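Alpha-1,2-mannosidase (PDB 2WW2) hydrolyses alpha-mannosidic linkages with inversion of configuration, as a calcium-dependent family 92 glycoside hydrolase of a human gut bacterium. Local coordinates at residues Tyr580-Tyr592 with Glu626-Ser638. Numbering follows the deposited sequence.
With NA (sodium ion), chain F.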
loop_
_atom_site.group_PDB
_atom_site.type_symbol
_atom_site.label_atom_id
_atom_site.label_comp_id
_atom_site.label_asym_id
_atom_site.label_seq_id
_atom_site.Cartn_x
_atom_site.Cartn_y
_atom_site.Cartn_z
ATOM N N TYR A 580 1.536 5.578 10.989
ATOM C CA TYR A 580 2.369 6.258 11.989
ATOM C C TYR A 580 3.846 6.062 11.665
ATOM O O TYR A 580 4.349 4.942 11.703
ATOM C CB TYR A 580 2.066 5.779 13.414
ATOM C CG TYR A 580 3.002 6.384 14.447
ATOM C CD1 TYR A 580 3.249 7.760 14.471
ATOM C CD2 TYR A 580 3.646 5.582 15.389
ATOM C CE1 TYR A 580 4.118 8.329 15.422
ATOM C CE2 TYR A 580 4.507 6.131 16.330
ATOM C CZ TYR A 580 4.741 7.500 16.344
ATOM O OH TYR A 580 5.601 8.033 17.273
ATOM N N ALA A 581 4.543 7.141 11.330
ATOM C CA ALA A 581 5.944 7.008 10.960
ATOM C C ALA A 581 6.815 7.240 12.186
ATOM O O ALA A 581 7.447 8.283 12.323
ATOM C CB ALA A 581 6.304 7.992 9.847
ATOM N N HIS A 582 6.831 6.269 13.088
ATOM C CA HIS A 582 7.587 6.434 14.324
ATOM C C HIS A 582 9.054 6.759 14.007
ATOM O O HIS A 582 9.722 6.039 13.274
ATOM C CB HIS A 582 7.489 5.196 15.218
ATOM C CG HIS A 582 8.178 5.371 16.538
ATOM N ND1 HIS A 582 7.767 6.307 17.466
ATOM C CD2 HIS A 582 9.262 4.756 17.077
ATOM C CE1 HIS A 582 8.554 6.250 18.527
ATOM N NE2 HIS A 582 9.470 5.315 18.316
ATOM N N GLY A 583 9.539 7.859 14.553
ATOM C CA GLY A 583 10.892 8.302 14.270
ATOM C C GLY A 583 10.902 9.529 13.380
ATOM O O GLY A 583 11.853 10.315 13.414
ATOM N N ASN A 584 9.860 9.694 12.574
ATOM C CA ASN A 584 9.797 10.859 11.707
ATOM C C ASN A 584 9.712 12.110 12.580
ATOM O O ASN A 584 8.822 12.241 13.428
ATOM C CB ASN A 584 8.651 10.748 10.703
ATOM C CG ASN A 584 8.715 11.820 9.610
ATOM O OD1 ASN A 584 8.950 11.529 8.426
ATOM N ND2 ASN A 584 8.486 13.058 10.003
ATOM N N GLN A 585 10.672 13.006 12.395
ATOM C CA GLN A 585 10.917 14.088 13.355
ATOM C C GLN A 585 9.688 14.935 13.728
ATOM O O GLN A 585 9.388 15.094 14.915
ATOM C CB GLN A 585 12.100 14.960 12.886
ATOM C CG GLN A 585 13.493 14.317 13.103
ATOM C CD GLN A 585 13.834 13.230 12.074
ATOM O OE1 GLN A 585 13.086 12.981 11.132
ATOM N NE2 GLN A 585 14.973 12.590 12.257
ATOM N N PRO A 586 8.981 15.499 12.732
ATOM C CA PRO A 586 7.862 16.360 13.095
ATOM C C PRO A 586 6.700 15.653 13.805
ATOM O O PRO A 586 5.804 16.338 14.285
ATOM C CB PRO A 586 7.399 16.928 11.742
ATOM C CG PRO A 586 7.891 15.925 10.730
ATOM C CD PRO A 586 9.216 15.496 11.274
ATOM N N VAL A 587 6.681 14.321 13.848
ATOM C CA VAL A 587 5.645 13.639 14.635
ATOM C C VAL A 587 6.185 12.875 15.850
ATOM O O VAL A 587 5.428 12.159 16.487
ATOM C CB VAL A 587 4.731 12.711 13.788
ATOM C CG1 VAL A 587 3.895 13.534 12.822
ATOM C CG2 VAL A 587 5.548 11.657 13.068
ATOM N N GLN A 588 7.462 13.043 16.195
ATOM C CA GLN A 588 8.011 12.372 17.395
ATOM C C GLN A 588 7.208 12.691 18.675
ATOM O O GLN A 588 7.070 11.853 19.555
ATOM C CB GLN A 588 9.482 12.749 17.614
ATOM C CG GLN A 588 10.435 12.039 16.657
ATOM C CD GLN A 588 11.886 12.507 16.798
ATOM O OE1 GLN A 588 12.223 13.281 17.706
ATOM N NE2 GLN A 588 12.748 12.026 15.906
ATOM N N HIS A 589 6.695 13.909 18.766
ATOM C CA HIS A 589 5.936 14.353 19.942
ATOM C C HIS A 589 4.449 14.004 19.863
ATOM O O HIS A 589 3.722 14.170 20.836
ATOM C CB HIS A 589 6.042 15.868 20.062
ATOM C CG HIS A 589 5.249 16.595 19.020
ATOM N ND1 HIS A 589 5.614 16.619 17.691
ATOM C CD2 HIS A 589 4.087 17.284 19.103
ATOM C CE1 HIS A 589 4.719 17.308 17.000
ATOM N NE2 HIS A 589 3.781 17.719 17.835
ATOM N N ALA A 590 3.985 13.522 18.710
ATOM C CA ALA A 590 2.537 13.539 18.444
ATOM C C ALA A 590 1.708 12.647 19.371
ATOM O O ALA A 590 0.577 12.990 19.719
ATOM C CB ALA A 590 2.248 13.224 16.972
ATOM N N ILE A 591 2.250 11.505 19.778
ATOM C CA ILE A 591 1.503 10.649 20.699
ATOM C C ILE A 591 1.131 11.372 21.994
ATOM O O ILE A 591 0.113 11.056 22.616
ATOM C CB ILE A 591 2.257 9.354 21.045
ATOM C CG1 ILE A 591 2.176 8.405 19.865
ATOM C CG2 ILE A 591 1.594 8.675 22.238
ATOM C CD1 ILE A 591 2.840 7.033 20.127
ATOM N N TYR A 592 1.931 12.366 22.380
ATOM C CA TYR A 592 1.684 13.079 23.633
ATOM C C TYR A 592 0.627 14.159 23.482
ATOM O O TYR A 592 0.233 14.766 24.479
ATOM C CB TYR A 592 2.975 13.703 24.185
ATOM C CG TYR A 592 3.924 12.667 24.766
ATOM C CD1 TYR A 592 3.804 12.261 26.097
ATOM C CD2 TYR A 592 4.905 12.076 23.978
ATOM C CE1 TYR A 592 4.648 11.300 26.639
ATOM C CE2 TYR A 592 5.757 11.095 24.505
ATOM C CZ TYR A 592 5.610 10.714 25.840
ATOM O OH TYR A 592 6.453 9.762 26.383
ATOM N N GLU A 626 10.988 3.987 9.821
ATOM C CA GLU A 626 11.466 5.355 9.797
ATOM C C GLU A 626 12.385 5.665 10.954
ATOM O O GLU A 626 12.795 6.805 11.136
ATOM C CB GLU A 626 10.280 6.268 9.941
ATOM C CG GLU A 626 10.443 7.538 9.271
ATOM C CD GLU A 626 9.673 7.523 8.011
ATOM O OE1 GLU A 626 9.626 6.433 7.398
ATOM O OE2 GLU A 626 9.099 8.576 7.666
ATOM N N ASP A 627 12.681 4.664 11.766
ATOM C CA ASP A 627 13.508 4.880 12.949
ATOM C C ASP A 627 14.897 4.328 12.702
ATOM O O ASP A 627 15.095 3.108 12.595
ATOM C CB ASP A 627 12.889 4.214 14.173
ATOM C CG ASP A 627 13.591 4.602 15.478
ATOM O OD1 ASP A 627 14.663 5.270 15.438
ATOM O OD2 ASP A 627 13.067 4.224 16.548
ATOM N N ASN A 628 15.851 5.242 12.581
ATOM C CA ASN A 628 17.228 4.871 12.318
ATOM C C ASN A 628 18.117 5.129 13.534
ATOM O O ASN A 628 19.312 5.388 13.398
ATOM C CB ASN A 628 17.722 5.642 11.098
ATOM C CG ASN A 628 16.851 5.375 9.880
ATOM O OD1 ASN A 628 16.182 6.286 9.339
ATOM N ND2 ASN A 628 16.792 4.109 9.486
ATOM N N GLY A 629 17.518 5.052 14.722
ATOM C CA GLY A 629 18.284 5.224 15.952
ATOM C C GLY A 629 18.020 6.557 16.623
ATOM O O GLY A 629 18.333 6.720 17.802
ATOM N N GLN A 630 17.407 7.494 15.886
ATOM C CA GLN A 630 17.209 8.864 16.382
ATOM C C GLN A 630 16.215 8.966 17.537
ATOM O O GLN A 630 16.129 10.000 18.188
ATOM C CB GLN A 630 16.838 9.846 15.254
ATOM C CG GLN A 630 15.426 9.733 14.671
ATOM C CD GLN A 630 15.323 8.701 13.550
ATOM O OE1 GLN A 630 16.230 7.876 13.355
ATOM N NE2 GLN A 630 14.211 8.737 12.808
ATOM N N THR A 631 15.493 7.886 17.813
ATOM C CA THR A 631 14.526 7.896 18.888
ATOM C C THR A 631 15.122 7.407 20.228
ATOM O O THR A 631 14.383 7.142 21.152
ATOM C CB THR A 631 13.306 7.035 18.551
ATOM O OG1 THR A 631 13.709 5.662 18.512
ATOM C CG2 THR A 631 12.705 7.448 17.193
ATOM N N SER A 632 16.443 7.306 20.337
ATOM C CA SER A 632 17.059 6.836 21.598
ATOM C C SER A 632 16.600 7.645 22.837
ATOM O O SER A 632 16.163 7.079 23.824
ATOM C CB SER A 632 18.593 6.809 21.486
ATOM O OG SER A 632 19.135 8.136 21.406
ATOM N N ALA A 633 16.656 8.969 22.767
ATOM C CA ALA A 633 16.236 9.802 23.899
ATOM C C ALA A 633 14.716 9.775 24.079
ATOM O O ALA A 633 14.197 9.867 25.209
ATOM C CB ALA A 633 16.718 11.241 23.687
ATOM N N TRP A 634 14.009 9.643 22.960
ATOM C CA TRP A 634 12.560 9.505 22.986
ATOM C C TRP A 634 12.197 8.273 23.829
ATOM O O TRP A 634 11.290 8.301 24.670
ATOM C CB TRP A 634 12.021 9.356 21.556
ATOM C CG TRP A 634 10.522 9.314 21.460
ATOM C CD1 TRP A 634 9.692 10.357 21.149
ATOM C CD2 TRP A 634 9.674 8.176 21.672
ATOM N NE1 TRP A 634 8.381 9.936 21.154
ATOM C CE2 TRP A 634 8.345 8.602 21.466
ATOM C CE3 TRP A 634 9.912 6.832 21.991
ATOM C CZ2 TRP A 634 7.253 7.735 21.584
ATOM C CZ3 TRP A 634 8.825 5.983 22.125
ATOM C CH2 TRP A 634 7.519 6.430 21.914
ATOM N N TYR A 635 12.939 7.198 23.632
ATOM C CA TYR A 635 12.639 5.972 24.383
ATOM C C TYR A 635 12.972 6.153 25.868
ATOM O O TYR A 635 12.211 5.727 26.742
ATOM C CB TYR A 635 13.399 4.788 23.795
ATOM C CG TYR A 635 13.061 3.451 24.453
ATOM C CD1 TYR A 635 12.104 2.590 23.893
ATOM C CD2 TYR A 635 13.685 3.059 25.621
ATOM C CE1 TYR A 635 11.787 1.369 24.494
ATOM C CE2 TYR A 635 13.363 1.829 26.234
ATOM C CZ TYR A 635 12.423 1.007 25.663
ATOM O OH TYR A 635 12.131 -0.194 26.242
ATOM N N VAL A 636 14.100 6.791 26.164
ATOM C CA VAL A 636 14.487 7.001 27.571
ATOM C C VAL A 636 13.436 7.825 28.310
ATOM O O VAL A 636 12.930 7.418 29.350
ATOM C CB VAL A 636 15.891 7.642 27.687
ATOM C CG1 VAL A 636 16.185 8.034 29.133
ATOM C CG2 VAL A 636 16.945 6.647 27.196
ATOM N N PHE A 637 13.115 8.987 27.775
ATOM C CA PHE A 637 12.053 9.796 28.364
ATOM C C PHE A 637 10.754 8.989 28.492
ATOM O O PHE A 637 10.170 8.918 29.565
ATOM C CB PHE A 637 11.802 11.032 27.502
ATOM C CG PHE A 637 12.589 12.239 27.931
ATOM C CD1 PHE A 637 12.367 12.818 29.177
ATOM C CD2 PHE A 637 13.542 12.800 27.086
ATOM C CE1 PHE A 637 13.099 13.942 29.583
ATOM C CE2 PHE A 637 14.283 13.912 27.478
ATOM C CZ PHE A 637 14.045 14.496 28.716
ATOM N N SER A 638 10.298 8.398 27.390
ATOM C CA SER A 638 8.997 7.718 27.399
ATOM C C SER A 638 8.934 6.583 28.418
ATOM O O SER A 638 7.909 6.406 29.091
ATOM C CB SER A 638 8.606 7.228 25.995
ATOM O OG SER A 638 8.404 8.344 25.140
HETATM NA NA NA F . 14.489 1.050 11.656
HETATM O O HOH W 1 8.937 4.080 11.672
HETATM O O HOH W 2 5.769 8.147 28.767
HETATM O O HOH W 3 14.761 2.178 9.430
HETATM O O HOH W 4 13.573 -1.018 10.834
#
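Gln630 and Gly583 meet through an amide-to-carbonyl bond, Gln630 NE2 to Gly583 O at 2.9 Å and nearly straight. The donor stands above the carbonyl plane, and Gln588 NE2 reaches the same oxygen from the opposite face, so two side-chain amides grip one backbone acceptor. Gln630 NE2 also donates to Glu626 O, while its OE1 accepts from Asn628 N; with both ends of the amide engaged, its rotation is fixed. A leucine here would probably leave Gly583 O with one amide donor fewer, and Glu626 O and Asn628 N without the side-chain partners that tie them together.

Farther along, Trp634 NE1 donates to Gln588 O (2.8 Å), on a distinctly bent path of 136°. The indole is set there by chi1 of -175°, which swings CG opposite the backbone N. Over one of its faces comes the edge of His582, CE1 lying 3.5 Å from Trp634 CH2, in a T-shaped stack with planes at 73°. His582 is steadied by Tyr580 OH at ND1 and Tyr615 at NE2. Tyr592 OH lies 2.7 Å from Ser638 OG, which sits over the opposite face of the indole. Thr631 CG2 packs on Gly583 CA.

Asp627 O, together with Ser19, Tyr622 and Gly624, binds sodium. Beside this site, a glutamine amide and an indole N-H, each donating to a loop carbonyl, join loop 580-592 to the lead-in and first turns of helix 632-640, within a catalytic domain consistent with an (alpha/alpha)6-type barrel.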